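Local coordinates for protein glycoside transferase (Listeria monocytogenes, PDB 6R2M) that is an extracellular glycoside hydrolase that probably acts on exopolysaccharide, at residues A[62-67]-A[115-120]; A[53-58]-A[304-309]. All blocks are in the same frame, centred on the assembly; numbering follows the deposited sequence.

How the contacts relate
Past the N-terminal residues and helix 21-29, the chain enters helix 50-62, which serves both contacts: its middle goes into contact 2 and its C-terminal end leads into contact 1. A tight turn then starts helix 66-79, and contact 1 closes when helix 100-116 ends beside that turn, a loop of 47 intervening residues. Contact 2 closes much later, when helix 301-312 comes back to helix 50-62 after 245 residues, so the contact 1 loop lies wholly within the larger one. Their centres are about 15 Å apart. Contact 1 joins helix ends near the periphery, whereas contact 2 ties an early helix to the last one, nearer the centre.

Contact 1: A[62-67]-A[115-120]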
ATOM      1  N   GLU A  62       2.980   7.506  12.155  1.00  9.54           N
ATOM      2  CA  GLU A  62       3.286   6.462  13.126  1.00 11.95           C
ATOM      3  C   GLU A  62       4.369   6.908  14.104  1.00 10.29           C
ATOM      4  O   GLU A  62       4.304   6.584  15.295  1.00 13.00           O
ATOM      5  CB  GLU A  62       3.703   5.174  12.399  1.00 12.04           C
ATOM      6  CG  GLU A  62       4.005   4.001  13.312  1.00 23.28           C
ATOM      7  CD  GLU A  62       2.811   3.566  14.151  1.00 27.08           C
ATOM      8  OE1 GLU A  62       1.650   3.724  13.700  1.00 24.19           O
ATOM      9  OE2 GLU A  62       3.046   3.058  15.272  1.00 28.80           O
ATOM     10  N   VAL A  63       5.360   7.669  13.633  1.00  8.27           N
ATOM     11  CA  VAL A  63       6.457   8.108  14.499  1.00  9.29           C
ATOM     12  C   VAL A  63       6.235   9.519  15.047  1.00  7.61           C
ATOM     13  O   VAL A  63       7.154  10.105  15.626  1.00  8.55           O
ATOM     14  CB  VAL A  63       7.831   7.997  13.803  1.00  8.99           C
ATOM     15  CG1 VAL A  63       8.108   6.550  13.407  1.00 10.44           C
ATOM     16  CG2 VAL A  63       7.949   8.923  12.578  1.00  6.58           C
ATOM     17  N   ASN A  64       5.033  10.072  14.892  1.00  8.57           N
ATOM     18  CA  ASN A  64       4.646  11.321  15.560  1.00  8.12           C
ATOM     19  C   ASN A  64       5.498  12.498  15.107  1.00  7.88           C
ATOM     20  O   ASN A  64       5.972  13.285  15.922  1.00  8.96           O
ATOM     21  CB  ASN A  64       4.704  11.182  17.090  1.00  7.28           C
ATOM     22  CG  ASN A  64       4.034  12.349  17.803  1.00  8.66           C
ATOM     23  OD1 ASN A  64       2.968  12.800  17.387  1.00 10.66           O
ATOM     24  ND2 ASN A  64       4.675  12.864  18.849  1.00  8.87           N
ATOM     25  N   ASP A  65       5.717  12.622  13.798  1.00  6.41           N
ATOM     26  CA  ASP A  65       6.573  13.686  13.261  1.00  7.93           C
ATOM     27  C   ASP A  65       5.736  14.661  12.431  1.00  7.80           C
ATOM     28  O   ASP A  65       5.662  14.574  11.205  1.00  8.17           O
ATOM     29  CB  ASP A  65       7.723  13.084  12.449  1.00  7.70           C
ATOM     30  CG  ASP A  65       8.734  14.133  11.997  1.00 11.88           C
ATOM     31  OD1 ASP A  65       8.507  15.342  12.224  1.00 11.32           O
ATOM     32  OD2 ASP A  65       9.760  13.743  11.403  1.00 11.27           O
ATOM     33  N   SER A  66       5.127  15.634  13.115  1.00  8.49           N
ATOM     34  CA  SER A  66       4.228  16.535  12.401  1.00  6.28           C
ATOM     35  C   SER A  66       4.969  17.448  11.437  1.00  9.08           C
ATOM     36  O   SER A  66       4.431  17.795  10.376  1.00 10.09           O
ATOM     37  CB  SER A  66       3.418  17.354  13.400  1.00 10.46           C
ATOM     38  OG  SER A  66       4.260  18.351  13.941  1.00  9.56           O
ATOM     39  N   LYS A  67       6.184  17.860  11.791  1.00  7.62           N
ATOM     40  CA  LYS A  67       6.920  18.771  10.923  1.00  8.56           C
ATOM     41  C   LYS A  67       7.256  18.122   9.586  1.00 10.17           C
ATOM     42  O   LYS A  67       7.012  18.707   8.519  1.00  9.56           O
ATOM     43  CB  LYS A  67       8.195  19.248  11.610  1.00 10.67           C
ATOM     44  CG  LYS A  67       9.145  19.990  10.701  1.00 14.18           C
ATOM     45  CD  LYS A  67      10.333  20.509  11.499  1.00 17.65           C
ATOM     46  CE  LYS A  67      11.390  21.121  10.594  1.00 23.19           C
ATOM     47  NZ  LYS A  67      12.005  20.093   9.706  1.00 33.12           N
ATOM     48  N   GLU A 115      -6.021  13.537  13.424  1.00  8.84           N
ATOM     49  CA  GLU A 115      -6.204  13.221  14.835  1.00  9.86           C
ATOM     50  C   GLU A 115      -4.875  13.288  15.576  1.00  7.98           C
ATOM     51  O   GLU A 115      -4.749  13.996  16.581  1.00 11.32           O
ATOM     52  CB  GLU A 115      -6.839  11.839  14.987  1.00 12.21           C
ATOM     53  CG  GLU A 115      -8.203  11.734  14.337  1.00 11.53           C
ATOM     54  CD  GLU A 115      -8.727  10.310  14.325  1.00 21.43           C
ATOM     55  OE1 GLU A 115      -7.958   9.374  14.647  1.00 19.99           O
ATOM     56  OE2 GLU A 115      -9.910  10.121  13.985  1.00 21.00           O
ATOM     57  N   LYS A 116      -3.861  12.599  15.050  1.00  8.43           N
ATOM     58  CA  LYS A 116      -2.570  12.514  15.731  1.00 10.53           C
ATOM     59  C   LYS A 116      -1.985  13.897  15.998  1.00 11.60           C
ATOM     60  O   LYS A 116      -1.403  14.140  17.065  1.00 11.09           O
ATOM     61  CB  LYS A 116      -1.604  11.670  14.891  1.00  7.95           C
ATOM     62  CG  LYS A 116      -0.222  11.453  15.518  1.00  9.25           C
ATOM     63  CD  LYS A 116      -0.327  10.560  16.743  1.00 11.50           C
ATOM     64  CE  LYS A 116       1.054   9.987  17.092  1.00 12.62           C
ATOM     65  NZ  LYS A 116       0.978   9.110  18.300  1.00 12.83           N
ATOM     66  N   PHE A 117      -2.126  14.814  15.038  1.00  7.76           N
ATOM     67  CA  PHE A 117      -1.513  16.134  15.096  1.00  8.61           C
ATOM     68  C   PHE A 117      -2.509  17.248  15.401  1.00  9.90           C
ATOM     69  O   PHE A 117      -2.151  18.423  15.270  1.00 12.49           O
ATOM     70  CB  PHE A 117      -0.797  16.430  13.779  1.00  8.92           C
ATOM     71  CG  PHE A 117       0.252  15.416  13.421  1.00  7.31           C
ATOM     72  CD1 PHE A 117       1.090  14.883  14.402  1.00  7.39           C
ATOM     73  CD2 PHE A 117       0.414  15.006  12.107  1.00  9.05           C
ATOM     74  CE1 PHE A 117       2.066  13.958  14.077  1.00  9.55           C
ATOM     75  CE2 PHE A 117       1.382  14.085  11.771  1.00  6.24           C
ATOM     76  CZ  PHE A 117       2.208  13.549  12.761  1.00  7.79           C
ATOM     77  N   SER A 118      -3.744  16.907  15.774  1.00  8.94           N
ATOM     78  CA  SER A 118      -4.787  17.878  16.135  1.00 11.96           C
ATOM     79  C   SER A 118      -4.886  19.002  15.101  1.00 10.16           C
ATOM     80  O   SER A 118      -4.745  20.189  15.403  1.00 13.57           O
ATOM     81  CB  SER A 118      -4.530  18.439  17.534  1.00 13.18           C
ATOM     82  OG  SER A 118      -4.640  17.409  18.507  1.00 17.24           O
ATOM     83  N   PHE A 119      -5.150  18.598  13.861  1.00 12.12           N
ATOM     84  CA  PHE A 119      -5.090  19.505  12.717  1.00 10.08           C
ATOM     85  C   PHE A 119      -6.256  19.180  11.795  1.00 10.10           C
ATOM     86  O   PHE A 119      -6.124  18.389  10.850  1.00  9.77           O
ATOM     87  CB  PHE A 119      -3.745  19.385  11.997  1.00  9.06           C
ATOM     88  CG  PHE A 119      -3.363  20.605  11.206  1.00  9.38           C
ATOM     89  CD1 PHE A 119      -3.123  21.807  11.839  1.00 11.26           C
ATOM     90  CD2 PHE A 119      -3.201  20.533   9.835  1.00 12.18           C
ATOM     91  CE1 PHE A 119      -2.746  22.921  11.118  1.00 16.33           C
ATOM     92  CE2 PHE A 119      -2.821  21.649   9.104  1.00 13.57           C
ATOM     93  CZ  PHE A 119      -2.602  22.846   9.747  1.00 18.43           C
ATOM     94  N   PRO A 120      -7.423  19.779  12.042  1.00  7.58           N
ATOM     95  CA  PRO A 120      -8.623  19.391  11.280  1.00  9.35           C
ATOM     96  C   PRO A 120      -8.502  19.587   9.783  1.00 10.77           C
ATOM     97  O   PRO A 120      -9.186  18.888   9.022  1.00 11.42           O
ATOM     98  CB  PRO A 120      -9.717  20.293  11.871  1.00 14.29           C
ATOM     99  CG  PRO A 120      -9.254  20.582  13.259  1.00 12.46           C
ATOM    100  CD  PRO A 120      -7.744  20.684  13.162  1.00 10.07           C
TER
HETATM  101  O   HOH W   1       3.499   7.806  17.616  1.00 12.22           O
HETATM  102  O   HOH W   2       0.929  13.802  18.652  1.00 14.20           O
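Two Schellman motifs meet here, one ending helix 50-62 with Asn64 in the C-prime position and one ending helix 100-116 with Ser118 in the same role. The first passes straight into the next helix, for Asp65 is the N-cap of helix 66-79, its OD2 hydrogen-bonded to Thr68 and Gln23. Phe117, the first residue to leave the second helix, puts its ring into this turn; CG stands anti to the carbonyl carbon (chi1 -58°). Ser66 CB sits over one face as a CH-pi contact, 3.6 Å from the Phe117 ring centroid and 14° off the normal, while Lys116 CB lies over the rim of the opposite face. With CB on the ring, Ser66 OG turns away to bond Lys13 O. Near the ring plane, Asn64 OD1 comes to 3.6 Å from Phe117 CE1 at the edge, its amide tilted 28° from the ring; Asn64 ND2 binds Thr16 O in the N-terminal loop. Lys116 crosses Asn64 at about a right angle, CE reaching 3.4 Å from Asn64 OD1. No direct hydrogen bond joins the segments, but two waters do. One donates to Asn64 OD1 and Lys116 O, tying side chain to helix end. The other donates to Glu62 O at 2.7 Å and accepts from Lys116 NZ at 2.9 Å.

Contact 2: A[53-58]-A[304-309]; sequences IGLYME and YINKEI
Helices 50-62 and 301-312 run nearly parallel here, their local axes 9.9 Å apart at closest approach and crossing at 18°, with Leu55 opposite Ile305 and Glu58 opposite Ile309. Leu55 is the main contributor from helix 50-62, packing against Ile305, Asn306 and Ile309. Its CB meets Ile305 CG2 at 3.6 Å, the two side chains crossing obliquely; Ile305 CG1 is anti to the backbone N (chi1 -164°), which leaves CG2 in the crowded position, facing Leu55. The Leu55 methyls lie across the end of the Asn306 amide, CD2 3.7 Å from Asn306 OD1 and CD1 beside ND2. That ND2 is bonded to Phe302 O one turn back in its own helix. One turn on, Ile309 CD1 slots in 3.6 Å from Leu55 O and 4.0 Å from Leu55 CD2. The extended Glu58 lies across Ile309, OE2 3.9 Å from Ile309 CG2, at the less buried border of the interface. Leu55 and Glu58 also touch Arg105 of helix 100-116. The seam joins an early and the final helix, consistent with ring closure in an alpha/alpha-barrel. With no hydrogen bond between the segments, cohesion comes from apolar contact and fit, and the Asn306 amide nitrogen is satisfied within its own helix.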
ATOM      1  N   ILE A  53       5.364   8.761  -1.575  1.00  8.32           N
ATOM      2  CA  ILE A  53       5.078   9.861  -0.653  1.00  7.42           C
ATOM      3  C   ILE A  53       3.969   9.458   0.314  1.00  7.53           C
ATOM      4  O   ILE A  53       4.024   9.793   1.501  1.00  8.26           O
ATOM      5  CB  ILE A  53       4.767  11.175  -1.414  1.00  7.06           C
ATOM      6  CG1 ILE A  53       4.702  12.363  -0.446  1.00 10.37           C
ATOM      7  CG2 ILE A  53       3.461  11.082  -2.211  1.00  8.75           C
ATOM      8  CD1 ILE A  53       4.617  13.726  -1.153  1.00  7.39           C
ATOM      9  N   GLY A  54       2.975   8.692  -0.152  1.00  5.51           N
ATOM     10  CA  GLY A  54       1.925   8.246   0.751  1.00  4.84           C
ATOM     11  C   GLY A  54       2.442   7.303   1.830  1.00  6.13           C
ATOM     12  O   GLY A  54       2.009   7.370   2.985  1.00  6.36           O
ATOM     13  N   LEU A  55       3.356   6.403   1.468  1.00  6.19           N
ATOM     14  CA  LEU A  55       3.931   5.498   2.464  1.00  5.06           C
ATOM     15  C   LEU A  55       4.786   6.269   3.465  1.00  6.59           C
ATOM     16  O   LEU A  55       4.759   5.987   4.668  1.00  6.02           O
ATOM     17  CB  LEU A  55       4.759   4.412   1.775  1.00  5.63           C
ATOM     18  CG  LEU A  55       3.944   3.298   1.133  1.00  5.55           C
ATOM     19  CD1 LEU A  55       4.801   2.592   0.103  1.00  6.92           C
ATOM     20  CD2 LEU A  55       3.431   2.325   2.194  1.00  8.05           C
ATOM     21  N   TYR A  56       5.532   7.256   2.984  1.00  7.20           N
ATOM     22  CA  TYR A  56       6.308   8.085   3.891  1.00  4.63           C
ATOM     23  C   TYR A  56       5.393   8.861   4.825  1.00  8.27           C
ATOM     24  O   TYR A  56       5.656   8.940   6.029  1.00  7.51           O
ATOM     25  CB  TYR A  56       7.206   9.013   3.079  1.00  6.27           C
ATOM     26  CG  TYR A  56       8.306   9.692   3.860  1.00  5.30           C
ATOM     27  CD1 TYR A  56       8.921   9.081   4.951  1.00  9.66           C
ATOM     28  CD2 TYR A  56       8.725  10.953   3.488  1.00  4.42           C
ATOM     29  CE1 TYR A  56       9.939   9.732   5.644  1.00  8.12           C
ATOM     30  CE2 TYR A  56       9.729  11.614   4.181  1.00  6.43           C
ATOM     31  CZ  TYR A  56      10.330  10.992   5.247  1.00  6.12           C
ATOM     32  OH  TYR A  56      11.333  11.667   5.917  1.00  8.23           O
ATOM     33  N   MET A  57       4.291   9.407   4.296  1.00  6.18           N
ATOM     34  CA  MET A  57       3.312  10.071   5.158  1.00  7.00           C
ATOM     35  C   MET A  57       2.770   9.129   6.221  1.00  7.40           C
ATOM     36  O   MET A  57       2.618   9.519   7.386  1.00  7.01           O
ATOM     37  CB  MET A  57       2.170  10.625   4.314  1.00  6.45           C
ATOM     38  CG  MET A  57       2.582  11.847   3.529  1.00  5.86           C
ATOM     39  SD  MET A  57       1.383  12.384   2.271  1.00 10.42           S
ATOM     40  CE  MET A  57      -0.053  12.738   3.307  1.00  9.36           C
ATOM     41  N   GLU A  58       2.446   7.892   5.826  1.00  6.97           N
ATOM     42  CA  GLU A  58       1.966   6.898   6.779  1.00  6.31           C
ATOM     43  C   GLU A  58       2.990   6.670   7.890  1.00  7.66           C
ATOM     44  O   GLU A  58       2.647   6.671   9.082  1.00  8.94           O
ATOM     45  CB  GLU A  58       1.655   5.605   6.022  1.00 11.72           C
ATOM     46  CG  GLU A  58       1.105   4.497   6.869  1.00 10.90           C
ATOM     47  CD  GLU A  58       0.700   3.289   6.035  1.00 15.70           C
ATOM     48  OE1 GLU A  58       0.411   3.461   4.830  1.00 19.67           O
ATOM     49  OE2 GLU A  58       0.651   2.170   6.587  1.00 16.20           O
ATOM     50  N   TYR A 304      11.872  -0.729   1.310  1.00  6.15           N
ATOM     51  CA  TYR A 304      12.504  -0.074   2.445  1.00  6.99           C
ATOM     52  C   TYR A 304      11.455   0.420   3.432  1.00  6.55           C
ATOM     53  O   TYR A 304      11.521   0.125   4.630  1.00  6.41           O
ATOM     54  CB  TYR A 304      13.373   1.087   1.956  1.00  5.11           C
ATOM     55  CG  TYR A 304      13.862   1.958   3.087  1.00  6.80           C
ATOM     56  CD1 TYR A 304      14.965   1.584   3.846  1.00  7.44           C
ATOM     57  CD2 TYR A 304      13.195   3.123   3.433  1.00  7.47           C
ATOM     58  CE1 TYR A 304      15.391   2.358   4.907  1.00  7.77           C
ATOM     59  CE2 TYR A 304      13.621   3.906   4.486  1.00  6.38           C
ATOM     60  CZ  TYR A 304      14.717   3.521   5.214  1.00  8.27           C
ATOM     61  OH  TYR A 304      15.114   4.327   6.265  1.00 10.00           O
ATOM     62  N   ILE A 305      10.452   1.145   2.935  1.00  4.94           N
ATOM     63  CA  ILE A 305       9.576   1.853   3.858  1.00  5.63           C
ATOM     64  C   ILE A 305       8.522   0.922   4.446  1.00  6.86           C
ATOM     65  O   ILE A 305       8.084   1.128   5.581  1.00  6.92           O
ATOM     66  CB  ILE A 305       8.936   3.075   3.173  1.00  4.49           C
ATOM     67  CG1 ILE A 305       8.356   4.033   4.218  1.00  4.82           C
ATOM     68  CG2 ILE A 305       7.875   2.675   2.130  1.00  6.32           C
ATOM     69  CD1 ILE A 305       9.427   4.768   5.037  1.00  5.47           C
ATOM     70  N   ASN A 306       8.086  -0.110   3.710  1.00  5.38           N
ATOM     71  CA  ASN A 306       7.143  -1.047   4.310  1.00  4.64           C
ATOM     72  C   ASN A 306       7.805  -1.886   5.393  1.00  5.19           C
ATOM     73  O   ASN A 306       7.144  -2.249   6.376  1.00  6.51           O
ATOM     74  CB  ASN A 306       6.515  -1.944   3.245  1.00  4.85           C
ATOM     75  CG  ASN A 306       5.286  -1.309   2.604  1.00  6.24           C
ATOM     76  OD1 ASN A 306       4.282  -1.099   3.265  1.00  8.92           O
ATOM     77  ND2 ASN A 306       5.372  -0.994   1.319  1.00  8.75           N
ATOM     78  N   LYS A 307       9.106  -2.166   5.266  1.00  6.44           N
ATOM     79  CA  LYS A 307       9.789  -2.798   6.383  1.00  6.49           C
ATOM     80  C   LYS A 307       9.804  -1.867   7.597  1.00  5.63           C
ATOM     81  O   LYS A 307       9.465  -2.299   8.705  1.00  7.80           O
ATOM     82  CB  LYS A 307      11.206  -3.231   5.978  1.00  5.55           C
ATOM     83  CG  LYS A 307      12.018  -3.780   7.138  1.00  8.74           C
ATOM     84  CD  LYS A 307      13.286  -4.457   6.669  1.00  8.34           C
ATOM     85  CE  LYS A 307      14.057  -4.994   7.857  1.00  9.96           C
ATOM     86  NZ  LYS A 307      15.316  -5.712   7.506  1.00 12.86           N
ATOM     87  N   GLU A 308      10.129  -0.579   7.397  1.00  6.10           N
ATOM     88  CA  GLU A 308      10.175   0.337   8.534  1.00  8.65           C
ATOM     89  C   GLU A 308       8.801   0.496   9.172  1.00 10.93           C
ATOM     90  O   GLU A 308       8.686   0.497  10.401  1.00  8.53           O
ATOM     91  CB  GLU A 308      10.722   1.697   8.114  1.00  8.56           C
ATOM     92  CG  GLU A 308      12.167   1.655   7.644  1.00  8.20           C
ATOM     93  CD  GLU A 308      13.116   1.067   8.672  1.00 11.63           C
ATOM     94  OE1 GLU A 308      12.899   1.262   9.886  1.00 14.72           O
ATOM     95  OE2 GLU A 308      14.100   0.418   8.254  1.00 15.10           O
ATOM     96  N   ILE A 309       7.747   0.636   8.357  1.00  6.24           N
ATOM     97  CA  ILE A 309       6.403   0.783   8.921  1.00  7.16           C
ATOM     98  C   ILE A 309       6.015  -0.453   9.718  1.00  6.79           C
ATOM     99  O   ILE A 309       5.515  -0.356  10.844  1.00  9.68           O
ATOM    100  CB  ILE A 309       5.377   1.047   7.812  1.00  6.93           C
ATOM    101  CG1 ILE A 309       5.627   2.402   7.155  1.00  8.23           C
ATOM    102  CG2 ILE A 309       3.933   0.964   8.387  1.00 11.34           C
ATOM    103  CD1 ILE A 309       4.819   2.604   5.903  1.00  8.68           C
TER